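Local coordinates for D,D-dipeptidase/D,D-carboxypeptidase (Enterococcus faecalis, PDB 4MUQ), which hydrolyses the dipeptide D-Ala-D-Ala as a zinc-dependent D,D-dipeptidase of vancomycin resistance, and probably also acts as a D,D-carboxypeptidase, at residues I6-E9 / K10-Y14; L18-N22 / K23-L27; K48-V51 / A52-L55; S106-T110 / G111-D115. All coordinates share one frame; numbering follows the deposited sequence. Where two conformers were deposited one is given.

Contact 1 (I6-E9 / K10-Y14); sequences IELE and KEEIY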
loop_
_atom_site.group_PDB
_atom_site.type_symbol
_atom_site.label_atom_id
_atom_site.label_comp_id
_atom_site.label_asym_id
_atom_site.label_seq_id
_atom_site.Cartn_x
_atom_site.Cartn_y
_atom_site.Cartn_z
ATOM N N ILE A 6 -24.349 4.666 2.469
ATOM C CA ILE A 6 -23.287 5.381 1.779
ATOM C C ILE A 6 -23.479 5.175 0.285
ATOM O O ILE A 6 -23.581 4.044 -0.192
ATOM C CB ILE A 6 -21.907 4.850 2.190
ATOM C CG1 ILE A 6 -21.776 4.808 3.717
ATOM C CG2 ILE A 6 -20.787 5.684 1.562
ATOM C CD1 ILE A 6 -21.782 6.171 4.382
ATOM N N GLU A 7 -23.539 6.281 -0.446
ATOM C CA GLU A 7 -23.764 6.252 -1.878
ATOM C C GLU A 7 -22.487 6.661 -2.605
ATOM O O GLU A 7 -22.000 7.779 -2.431
ATOM C CB GLU A 7 -24.899 7.214 -2.205
ATOM C CG GLU A 7 -25.319 7.277 -3.649
ATOM C CD GLU A 7 -26.503 8.205 -3.836
ATOM O OE1 GLU A 7 -26.290 9.354 -4.278
ATOM O OE2 GLU A 7 -27.641 7.791 -3.522
ATOM N N LEU A 8 -21.945 5.759 -3.418
ATOM C CA LEU A 8 -20.667 6.014 -4.080
ATOM C C LEU A 8 -20.772 6.038 -5.601
ATOM O O LEU A 8 -21.448 5.204 -6.200
ATOM C CB LEU A 8 -19.629 4.970 -3.664
ATOM C CG LEU A 8 -19.343 4.832 -2.170
ATOM C CD1 LEU A 8 -20.257 3.806 -1.533
ATOM C CD2 LEU A 8 -17.908 4.464 -1.929
ATOM N N GLU A 9 -20.088 6.992 -6.226
ATOM C CA GLU A 9 -19.997 7.020 -7.681
ATOM C C GLU A 9 -18.975 5.983 -8.122
ATOM O O GLU A 9 -18.055 5.666 -7.364
ATOM C CB GLU A 9 -19.585 8.408 -8.178
ATOM C CG GLU A 9 -20.544 9.530 -7.783
ATOM C CD GLU A 9 -21.960 9.302 -8.274
ATOM O OE1 GLU A 9 -22.135 8.679 -9.344
ATOM O OE2 GLU A 9 -22.906 9.741 -7.584
ATOM N N LYS A 10 -19.136 5.449 -9.333
ATOM C CA LYS A 10 -18.247 4.389 -9.806
ATOM C C LYS A 10 -16.779 4.804 -9.788
ATOM O O LYS A 10 -15.895 3.988 -9.510
ATOM C CB LYS A 10 -18.642 3.884 -11.198
ATOM C CG LYS A 10 -17.671 2.820 -11.711
ATOM C CD LYS A 10 -18.256 1.919 -12.777
ATOM C CE LYS A 10 -17.321 0.743 -13.009
ATOM N NZ LYS A 10 -17.717 -0.078 -14.181
ATOM N N GLU A 11 -16.509 6.079 -10.051
ATOM C CA GLU A 11 -15.120 6.532 -10.112
ATOM C C GLU A 11 -14.402 6.443 -8.759
ATOM O O GLU A 11 -13.174 6.478 -8.703
ATOM C CB GLU A 11 -15.005 7.944 -10.711
ATOM C CG GLU A 11 -15.394 9.069 -9.775
ATOM C CD GLU A 11 -16.796 9.584 -10.030
ATOM O OE1 GLU A 11 -17.494 9.021 -10.906
ATOM O OE2 GLU A 11 -17.197 10.555 -9.355
ATOM N N GLU A 12 -15.160 6.296 -7.676
ATOM C CA GLU A 12 -14.560 6.151 -6.354
ATOM C C GLU A 12 -13.858 4.806 -6.169
ATOM O O GLU A 12 -13.096 4.627 -5.215
ATOM C CB GLU A 12 -15.600 6.384 -5.255
ATOM C CG GLU A 12 -16.152 7.806 -5.244
ATOM C CD GLU A 12 -17.015 8.088 -4.030
ATOM O OE1 GLU A 12 -16.488 8.020 -2.898
ATOM O OE2 GLU A 12 -18.219 8.376 -4.206
ATOM N N ILE A 13 -14.065 3.869 -7.098
ATOM C CA ILE A 13 -13.280 2.625 -7.043
ATOM C C ILE A 13 -11.791 2.875 -7.282
ATOM O O ILE A 13 -10.963 2.008 -7.024
ATOM C CB ILE A 13 -13.774 1.509 -8.020
ATOM C CG1 ILE A 13 -13.520 1.873 -9.481
ATOM C CG2 ILE A 13 -15.238 1.168 -7.795
ATOM C CD1 ILE A 13 -13.787 0.719 -10.433
ATOM N N TYR A 14 -11.455 4.068 -7.758
ATOM C CA TYR A 14 -10.083 4.390 -8.110
ATOM C C TYR A 14 -9.401 5.219 -7.026
ATOM O O TYR A 14 -8.296 5.747 -7.242
ATOM C CB TYR A 14 -10.045 5.076 -9.481
ATOM C CG TYR A 14 -10.689 4.252 -10.580
ATOM C CD1 TYR A 14 -10.169 3.011 -10.942
ATOM C CD2 TYR A 14 -11.825 4.707 -11.246
ATOM C CE1 TYR A 14 -10.758 2.249 -11.933
ATOM C CE2 TYR A 14 -12.416 3.955 -12.240
ATOM C CZ TYR A 14 -11.878 2.734 -12.586
ATOM O OH TYR A 14 -12.479 1.986 -13.577
HETATM O O HOH W 1 -21.001 7.139 -11.210
#
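The contact lies where strand 3-9 runs out into a short 3-10 turn, and Glu9 and Glu12 make the junction between them. Two hydrogen bonds link this pair in opposite directions. Glu12 N donates to Glu9 O over 3.0 Å, arriving well above the carbonyl plane, 48° out of it; this is the i to i+3 bond that opens the 3-10 turn. In return, Glu9 N donates to Glu12 OE2 over 3.1 Å. That carboxylate oxygen is met on its anti side and 33° out of its plane, so the bond is a slanted one.

The side chain of Glu12 reaches back along the strand because CG stands beside its own backbone N (chi1 -64°) and the chain beyond is extended. Its end passes at about a right angle to the side chain of Leu8, with Glu12 OE2 3.4 Å from Leu8 CA and Glu12 OE1 3.9 Å from Leu8 CD2. Within the fold, strand 3-9 pairs antiparallel with strand 224-230, and Leu8 turns its side chain onto Ile227, Ile237 and Phe245. Phe245 also receives Glu12 and Ile13, bringing the turn against the same apolar patch.

The side chains of Glu9 and Glu11 lie alongside each other, their carboxylate planes only slightly turned from each other. Glu9 OE1 and Glu11 OE1, 4.9 Å apart, would probably disfavour each other, an effect that the salt bridge of Glu9 OE2 to Lys224 may offset. Glu9 OE1 accepts from a water at 2.7 Å, and the same water accepts from Lys10 N at 3.1 Å.

Contact 2 (L18-N22 / K23-L27); sequences LLLVN and KNYPL. With PE3 (3,6,9,12,15,18,21,24,27,30,33,36,39-tridecaoxahentetracontane-1,41-diol), chain H.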
loop_
_atom_site.group_PDB
_atom_site.type_symbol
_atom_site.label_atom_id
_atom_site.label_comp_id
_atom_site.label_asym_id
_atom_site.label_seq_id
_atom_site.Cartn_x
_atom_site.Cartn_y
_atom_site.Cartn_z
ATOM N N LEU A 18 -6.597 0.620 -0.512
ATOM C CA LEU A 18 -6.468 -0.735 -1.048
ATOM C C LEU A 18 -6.404 -0.818 -2.570
ATOM O O LEU A 18 -6.621 -1.886 -3.146
ATOM C CB LEU A 18 -7.581 -1.634 -0.505
ATOM C CG LEU A 18 -7.412 -2.018 0.965
ATOM C CD1 LEU A 18 -8.713 -2.522 1.562
ATOM C CD2 LEU A 18 -6.341 -3.099 1.063
ATOM N N LEU A 19 -6.070 0.287 -3.233
ATOM C CA LEU A 19 -5.929 0.245 -4.679
ATOM C C LEU A 19 -4.897 -0.779 -5.103
ATOM O O LEU A 19 -3.753 -0.759 -4.628
ATOM C CB LEU A 19 -5.474 1.603 -5.224
ATOM C CG LEU A 19 -6.419 2.768 -4.964
ATOM C CD1 LEU A 19 -5.787 4.048 -5.476
ATOM C CD2 LEU A 19 -7.796 2.533 -5.612
ATOM N N LEU A 20 -5.266 -1.641 -6.041
ATOM C CA LEU A 20 -4.280 -2.488 -6.691
ATOM C C LEU A 20 -3.765 -1.784 -7.942
ATOM O O LEU A 20 -4.502 -1.625 -8.922
ATOM C CB LEU A 20 -4.894 -3.837 -7.062
ATOM C CG LEU A 20 -3.946 -4.791 -7.796
ATOM C CD1 LEU A 20 -2.703 -5.092 -6.958
ATOM C CD2 LEU A 20 -4.653 -6.074 -8.136
ATOM N N VAL A 21 -2.510 -1.334 -7.900
ATOM C CA VAL A 21 -1.899 -0.595 -9.002
ATOM C C VAL A 21 -0.749 -1.434 -9.531
ATOM O O VAL A 21 0.194 -1.740 -8.794
ATOM C CB VAL A 21 -1.347 0.764 -8.534
ATOM C CG1 VAL A 21 -0.705 1.519 -9.699
ATOM C CG2 VAL A 21 -2.464 1.597 -7.917
ATOM N N ASN A 22 -0.859 -1.878 -10.773
ATOM C CA ASN A 22 0.172 -2.727 -11.369
ATOM C C ASN A 22 0.091 -2.609 -12.889
ATOM O O ASN A 22 -0.615 -1.727 -13.404
ATOM C CB ASN A 22 0.095 -4.174 -10.836
ATOM C CG ASN A 22 -1.154 -4.917 -11.279
ATOM O OD1 ASN A 22 -1.837 -4.515 -12.224
ATOM N ND2 ASN A 22 -1.443 -6.019 -10.612
ATOM N N LYS A 23 0.793 -3.469 -13.619
ATOM C CA LYS A 23 0.802 -3.372 -15.076
ATOM C C LYS A 23 -0.608 -3.483 -15.652
ATOM O O LYS A 23 -0.943 -2.805 -16.621
ATOM C CB LYS A 23 1.705 -4.438 -15.699
ATOM C CG LYS A 23 1.810 -4.336 -17.212
ATOM C CD LYS A 23 2.628 -5.480 -17.793
ATOM C CE LYS A 23 2.733 -5.366 -19.307
ATOM N NZ LYS A 23 3.320 -6.594 -19.914
ATOM N N ASN A 24 -1.433 -4.320 -15.037
ATOM C CA ASN A 24 -2.805 -4.539 -15.493
ATOM C C ASN A 24 -3.742 -3.391 -15.153
ATOM O O ASN A 24 -4.688 -3.123 -15.891
ATOM C CB ASN A 24 -3.367 -5.825 -14.890
ATOM C CG ASN A 24 -2.644 -7.060 -15.365
ATOM O OD1 ASN A 24 -2.475 -8.024 -14.607
ATOM N ND2 ASN A 24 -2.223 -7.052 -16.613
ATOM N N TYR A 25 -3.486 -2.728 -14.028
ATOM C CA TYR A 25 -4.451 -1.799 -13.458
ATOM C C TYR A 25 -3.787 -0.467 -13.147
ATOM O O TYR A 25 -3.166 -0.310 -12.095
ATOM C CB TYR A 25 -5.062 -2.391 -12.185
ATOM C CG TYR A 25 -5.626 -3.785 -12.371
ATOM C CD1 TYR A 25 -6.700 -4.015 -13.220
ATOM C CD2 TYR A 25 -5.078 -4.867 -11.698
ATOM C CE1 TYR A 25 -7.215 -5.294 -13.395
ATOM C CE2 TYR A 25 -5.585 -6.147 -11.867
ATOM C CZ TYR A 25 -6.638 -6.350 -12.724
ATOM O OH TYR A 25 -7.166 -7.616 -12.889
ATOM N N PRO A 26 -3.943 0.504 -14.048
ATOM C CA PRO A 26 -3.241 1.780 -13.860
ATOM C C PRO A 26 -3.888 2.666 -12.796
ATOM O O PRO A 26 -5.034 2.457 -12.387
ATOM C CB PRO A 26 -3.369 2.440 -15.233
ATOM C CG PRO A 26 -4.691 1.943 -15.746
ATOM C CD PRO A 26 -4.728 0.487 -15.298
ATOM N N LEU A 27 -3.130 3.651 -12.334
ATOM C CA LEU A 27 -3.682 4.734 -11.526
ATOM C C LEU A 27 -4.579 5.566 -12.430
ATOM O O LEU A 27 -4.179 5.931 -13.543
ATOM C CB LEU A 27 -2.536 5.585 -10.964
ATOM C CG LEU A 27 -2.840 6.653 -9.908
ATOM C CD1 LEU A 27 -3.335 6.031 -8.610
ATOM C CD2 LEU A 27 -1.593 7.469 -9.641
HETATM O O43 PE3 H . -1.149 -10.953 -16.107
HETATM C C42 PE3 H . -0.439 -10.428 -14.982
HETATM C C41 PE3 H . 1.080 -10.371 -15.225
HETATM O O40 PE3 H . 1.663 -9.805 -14.027
HETATM C C39 PE3 H . 0.991 -8.548 -13.951
HETATM C C38 PE3 H . 1.230 -7.603 -12.825
HETATM O O37 PE3 H . 0.336 -6.550 -13.200
HETATM O O HOH W 2 -3.070 -8.390 -11.743
#
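Asn22 OD1 lies among the amides of the turn that follows it, accepting weak hydrogen bonds from Asn24 N at 2.8 Å and from Tyr25 N at 3.0 Å. Both are well bent, with N-H...O angles of 124° and 133°. The amide is brought over the turn by the first torsion of Asn22, chi1 68°, which sets CG between its backbone N and its carbonyl carbon. The sounder acceptor of Tyr25 N is Asn22 O, at 3.1 Å, while Asn22 N donates back to Tyr25 O at 3.1 Å. The reciprocal backbone pair closes a type I beta turn at residues 22-25, with Lys23 and Asn24 at its corners, and the doubly used OD1 adds to it.

On the other branch of the amide, Asn22 ND2 donates to Glu188 and to a water that in turn donates to Asn24 OD1. An end of a bound polyethylene glycol fragment rests beside the turn, its O37 accepting a weak bond from Asn24 N.

Before the reversal, Leu20 CD2 packs on the Tyr25 ring, 3.8 Å from CD2 of the tyrosine, the two side chains meeting at a slant. Asn24 CB lies over one ring face. Val21 CA directs its hydrogen at Tyr25 O, a C-H...O contact of 3.4 Å that continues the pairing of the two arms.

The reversal belongs to the long connection between strands 3-9 and 35-39. Helix 187-194 flanks it through Leu20, which touches Leu187 and Thr191, while Asn241, in the loop between strands 234-239 and 244-250, bonds to both Leu20 O and Pro26 O.

Contact 3 (K48-V51 / A52-L55); sequences KRDV and ANVL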
loop_
_atom_site.group_PDB
_atom_site.type_symbol
_atom_site.label_atom_id
_atom_site.label_comp_id
_atom_site.label_asym_id
_atom_site.label_seq_id
_atom_site.Cartn_x
_atom_site.Cartn_y
_atom_site.Cartn_z
ATOM N N LYS A 48 1.424 10.281 2.032
ATOM C CA LYS A 48 0.132 10.657 2.593
ATOM C C LYS A 48 0.289 10.812 4.110
ATOM O O LYS A 48 1.018 10.031 4.754
ATOM C CB LYS A 48 -0.945 9.617 2.272
ATOM C CG LYS A 48 -1.394 9.606 0.809
ATOM C CD LYS A 48 -2.711 8.862 0.637
ATOM C CE LYS A 48 -3.852 9.568 1.362
ATOM N NZ LYS A 48 -4.315 10.795 0.641
ATOM N N ARG A 49 -0.381 11.819 4.668
ATOM C CA ARG A 49 -0.218 12.202 6.066
ATOM C C ARG A 49 -0.378 11.034 7.039
ATOM O O ARG A 49 0.468 10.827 7.915
ATOM C CB ARG A 49 -1.202 13.321 6.429
ATOM C CG ARG A 49 -1.110 13.796 7.884
ATOM C CD ARG A 49 -2.116 14.905 8.191
ATOM N NE ARG A 49 -1.640 16.226 7.776
ATOM C CZ ARG A 49 -2.032 16.860 6.672
ATOM N NH1 ARG A 49 -2.918 16.300 5.856
ATOM N NH2 ARG A 49 -1.538 18.061 6.387
ATOM N N ASP A 50 -1.455 10.270 6.902
ATOM C CA ASP A 50 -1.688 9.172 7.833
ATOM C C ASP A 50 -0.623 8.084 7.695
ATOM O O ASP A 50 -0.238 7.455 8.682
ATOM C CB ASP A 50 -3.110 8.619 7.686
ATOM C CG ASP A 50 -4.172 9.646 8.046
ATOM O OD1 ASP A 50 -3.885 10.537 8.878
ATOM O OD2 ASP A 50 -5.288 9.567 7.489
ATOM N N VAL A 51 -0.116 7.901 6.482
ATOM C CA VAL A 51 0.952 6.940 6.223
ATOM C C VAL A 51 2.295 7.391 6.848
ATOM O O VAL A 51 3.034 6.587 7.436
ATOM C CB VAL A 51 1.106 6.683 4.714
ATOM C CG1 VAL A 51 2.140 5.622 4.466
ATOM C CG2 VAL A 51 -0.234 6.255 4.111
ATOM N N ALA A 52 2.617 8.677 6.717
ATOM C CA ALA A 52 3.798 9.240 7.371
ATOM C C ALA A 52 3.701 9.031 8.877
ATOM O O ALA A 52 4.683 8.687 9.533
ATOM C CB ALA A 52 3.932 10.722 7.039
ATOM N N ASN A 53 2.510 9.214 9.434
ATOM C CA ASN A 53 2.346 9.015 10.864
ATOM C C ASN A 53 2.597 7.569 11.276
ATOM O O ASN A 53 3.242 7.317 12.293
ATOM C CB ASN A 53 0.977 9.513 11.328
ATOM C CG ASN A 53 0.860 11.023 11.244
ATOM O OD1 ASN A 53 1.871 11.730 11.218
ATOM N ND2 ASN A 53 -0.370 11.527 11.197
ATOM N N VAL A 54 2.116 6.623 10.473
ATOM C CA VAL A 54 2.319 5.215 10.775
ATOM C C VAL A 54 3.801 4.844 10.701
ATOM O O VAL A 54 4.317 4.105 11.548
ATOM C CB VAL A 54 1.478 4.335 9.825
ATOM C CG1 VAL A 54 1.937 2.893 9.872
ATOM C CG2 VAL A 54 0.001 4.435 10.191
ATOM N N LEU A 55 4.491 5.385 9.697
ATOM C CA LEU A 55 5.912 5.120 9.537
ATOM C C LEU A 55 6.653 5.565 10.793
ATOM O O LEU A 55 7.492 4.833 11.312
ATOM C CB LEU A 55 6.455 5.863 8.315
ATOM C CG LEU A 55 7.791 5.354 7.784
ATOM C CD1 LEU A 55 7.635 3.925 7.275
ATOM C CD2 LEU A 55 8.310 6.277 6.686
HETATM O O HOH W 3 -2.685 9.973 11.094
#
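Regular alpha-helical turns join residues 48-51 to 52-55, each of the four amides of the second segment donating to the carbonyl four residues earlier. The first, Ala52 N to Lys48 O at 2.9 Å, points nearly straight down the carbonyl bond, with a C=O...N angle of 167°. Leu55 N to Val51 O is equally short, whereas Val54 N to Asp50 O is longer at 3.1 Å and its donor is tilted from the carbonyl plane.

Side chains on the helix surface meet mostly backbone. Asn53 lies alongside Arg49 and points the same way, its ND2 4.1 Å from Arg49 CG; the amide and guanidinium planes are 57° apart. Its CG stands beside its own backbone N (chi1 -69°), folding the amide back over the preceding turn toward Arg49 O. A water then joins Asn53 to Asp50: it donates to Asp50 OD1 at 2.6 Å and accepts from Asn53 ND2 at 2.8 Å.

This is the opening of helix 49-62, entered directly from strand 45-48, with Lys48 at the N-cap position. The lysine's own end turns elsewhere, Lys48 NZ being bonded to Lys33 O.

Other side chains of these turns pack against the protein. Val51 and Val54 both press on Phe148 and Tyr171, from strands 148-150 and 168-171 of the sheet that also holds strands 68-72 and 113-118, and Ala52 meets Val36. Within the helix, the CG2 branch of Val54 sits 3.4 Å from Asp50 O, next to the carbonyl that its own amide uses, and Ala52 CB approaches Arg49 O at 3.6 Å.

Contact 4 (S106-T110 / G111-D115); sequences SEHQT and GLAID. With ZN (zinc ion), chain B; 2D8 ((2R)-3-[(R)-[(1S)-1-aminoethyl](hydroxy)phosphoryl]-2-methylpropanoic acid), chain D; LY0 ((2R)-3-[(R)-[(1R)-1-aminoethyl](hydroxy)phosphoryl]-2-methylpropanoic acid), chain C.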
loop_
_atom_site.group_PDB
_atom_site.type_symbol
_atom_site.label_atom_id
_atom_site.label_comp_id
_atom_site.label_asym_id
_atom_site.label_seq_id
_atom_site.Cartn_x
_atom_site.Cartn_y
_atom_site.Cartn_z
ATOM N N SER A 106 2.756 2.919 -11.109
ATOM C CA SER A 106 3.601 2.854 -9.907
ATOM C C SER A 106 2.830 3.211 -8.645
ATOM O O SER A 106 2.132 4.228 -8.598
ATOM C CB SER A 106 4.761 3.838 -10.027
ATOM O OG SER A 106 5.492 3.913 -8.803
ATOM N N GLU A 107 2.955 2.375 -7.615
ATOM C CA GLU A 107 2.420 2.701 -6.298
ATOM C C GLU A 107 2.998 3.956 -5.732
ATOM O O GLU A 107 2.397 4.567 -4.852
ATOM C CB GLU A 107 2.750 1.613 -5.284
ATOM C CG GLU A 107 2.167 0.284 -5.587
ATOM C CD GLU A 107 2.299 -0.657 -4.412
ATOM O OE1 GLU A 107 3.366 -0.671 -3.730
ATOM O OE2 GLU A 107 1.324 -1.377 -4.198
ATOM N N HIS A 108 4.183 4.355 -6.193
ATOM C CA HIS A 108 4.757 5.579 -5.648
ATOM C C HIS A 108 3.914 6.809 -5.988
ATOM O O HIS A 108 3.955 7.812 -5.279
ATOM C CB HIS A 108 6.214 5.774 -6.082
ATOM C CG HIS A 108 7.165 4.891 -5.348
ATOM N ND1 HIS A 108 7.750 5.255 -4.153
ATOM C CD2 HIS A 108 7.615 3.649 -5.629
ATOM C CE1 HIS A 108 8.529 4.275 -3.735
ATOM N NE2 HIS A 108 8.471 3.287 -4.614
ATOM N N GLN A 109 3.141 6.721 -7.068
ATOM C CA GLN A 109 2.278 7.827 -7.470
ATOM C C GLN A 109 1.027 7.952 -6.600
ATOM O O GLN A 109 0.236 8.855 -6.797
ATOM C CB GLN A 109 1.890 7.711 -8.953
ATOM C CG GLN A 109 3.086 7.844 -9.908
ATOM C CD GLN A 109 2.704 7.579 -11.340
ATOM O OE1 GLN A 109 3.115 6.566 -11.918
ATOM N NE2 GLN A 109 1.897 8.463 -11.921
ATOM N N THR A 110 0.861 7.061 -5.617
ATOM C CA THR A 110 -0.315 7.125 -4.730
ATOM C C THR A 110 -0.031 7.784 -3.378
ATOM O O THR A 110 -0.955 8.112 -2.640
ATOM C CB THR A 110 -0.888 5.727 -4.386
ATOM O OG1 THR A 110 0.060 5.000 -3.597
ATOM C CG2 THR A 110 -1.265 4.926 -5.642
ATOM N N GLY A 111 1.243 7.928 -3.023
ATOM C CA GLY A 111 1.585 8.378 -1.679
ATOM C C GLY A 111 1.522 7.293 -0.616
ATOM O O GLY A 111 1.695 7.594 0.567
ATOM N N LEU A 112 1.276 6.049 -1.029
ATOM C CA LEU A 112 1.154 4.911 -0.108
ATOM C C LEU A 112 2.390 4.030 -0.072
ATOM O O LEU A 112 2.450 3.097 0.721
ATOM C CB LEU A 112 -0.051 4.053 -0.508
ATOM C CG LEU A 112 -1.415 4.756 -0.531
ATOM C CD1 LEU A 112 -2.474 3.814 -1.091
ATOM C CD2 LEU A 112 -1.839 5.261 0.853
ATOM N N ALA A 113 3.374 4.309 -0.927
ATOM C CA ALA A 113 4.546 3.439 -1.022
ATOM C C ALA A 113 5.810 4.170 -0.655
ATOM O O ALA A 113 5.978 5.342 -0.956
ATOM C CB ALA A 113 4.666 2.860 -2.425
ATOM N N ILE A 114 6.710 3.440 -0.018
ATOM C CA ILE A 114 7.989 4.003 0.364
ATOM C C ILE A 114 9.098 2.986 0.131
ATOM O O ILE A 114 8.942 1.797 0.402
ATOM C CB ILE A 114 7.958 4.513 1.824
ATOM C CG1 ILE A 114 9.242 5.279 2.139
ATOM C CG2 ILE A 114 7.706 3.381 2.815
ATOM C CD1 ILE A 114 9.041 6.480 3.031
ATOM N N ASP A 115 10.223 3.484 -0.387
ATOM C CA ASP A 115 11.452 2.709 -0.479
ATOM C C ASP A 115 12.325 3.106 0.696
ATOM O O ASP A 115 12.561 4.297 0.923
ATOM C CB ASP A 115 12.164 2.979 -1.815
ATOM C CG ASP A 115 11.356 2.502 -3.019
ATOM O OD1 ASP A 115 10.533 1.619 -2.854
ATOM O OD2 ASP A 115 11.484 3.002 -4.156
HETATM ZN ZN ZN B . 9.604 1.612 -4.583
HETATM C C4 2D8 D . 9.962 0.003 -8.383
HETATM C C5 2D8 D . 8.470 0.071 -8.317
HETATM C C6 2D8 D . 7.979 1.367 -8.945
HETATM C C7 2D8 D . 7.910 -1.154 -9.019
HETATM N N1 2D8 D . 13.247 1.886 -6.643
HETATM P P 2D8 D . 10.813 0.953 -7.093
HETATM C C1 2D8 D . 12.302 2.203 -8.868
HETATM C C2 2D8 D . 12.500 1.290 -7.674
HETATM O O31 2D8 D . 10.028 2.267 -6.876
HETATM O O32 2D8 D . 10.881 0.234 -5.707
HETATM O O61 2D8 D . 6.963 1.853 -8.477
HETATM O O62 2D8 D . 8.584 1.840 -9.893
HETATM P P LY0 C . 10.817 0.960 -7.092
HETATM C C1 LY0 C . 12.273 2.216 -8.883
HETATM N N1 LY0 C . 13.210 0.252 -8.025
HETATM C C2 LY0 C . 12.498 1.401 -7.626
HETATM C C4 LY0 C . 9.970 0.009 -8.386
HETATM C C5 LY0 C . 8.475 0.072 -8.318
HETATM C C6 LY0 C . 7.981 1.366 -8.945
HETATM C C7 LY0 C . 7.913 -1.153 -9.018
HETATM O O31 LY0 C . 10.014 2.261 -6.863
HETATM O O32 LY0 C . 10.879 0.234 -5.709
HETATM O O61 LY0 C . 6.964 1.852 -8.477
HETATM O O62 LY0 C . 8.584 1.840 -9.893
HETATM O O HOH W 4 4.157 6.811 -2.448
#
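One face of the His108 imidazole carries the methyl group of Ala113 in a CH-pi contact, CB lying 4.2 Å from the ring centroid and almost on the ring normal; Ser106 OG lies at the ring's edge, in its plane. These residues belong to the zinc site of the Hedgehog/DD-peptidase fold, where a 3-10 turn leads into strand 113-118. The side chains of His108 and Asp115 meet at about a right angle, ring and carboxylate planes 68° apart. The zinc ion is bound by His108 NE2 at 2.0 Å and unequally by Asp115 OD1 at 2.0 Å and Asp115 OD2 at 2.4 Å; His168 adds a further ligand.

The other ring nitrogen, His108 ND1, is hydrogen-bonded to Gly73 O, which, with the zinc bond on NE2, holds the ring's rotation. Both stereoisomers of the phosphinate analogue of D-Ala-D-Ala reach the metal through O31 and O32. Glu107 is a second-shell residue: its OE1 bonds to His168, and OE2 makes salt bridges to Arg151 and Arg170.

Ser106 OG accepts from His108 N in an ST turn. Further on, Thr110 OG1 donates to Glu107 O in the carbonyl plane at 2.7 Å and accepts from Leu112 N at 3.0 Å.

Contact 4 supplies two of the three protein ligands of the zinc ion, and contacts 2 and 3 both touch it. From contact 2, Leu27 CD2 packs 3.6 Å from Gln109 CB, and Val21 lies about 8 Å from the bound phosphinate (side chain to ligand). From contact 3, Lys48 N probably bonds to Gly111 O at 3.1 Å, while Leu55 CD2 meets Ile114 CD1 at 3.7 Å. Contacts 2 and 3 do not touch each other and lie on opposite sides of the chain's centre, their own centres about 21 Å apart. Contact 1 is remote from the metal, its centre about 22 Å from that of contact 4, but it abuts contact 2 where Tyr14 C meets Leu19 CD2 at 3.4 Å.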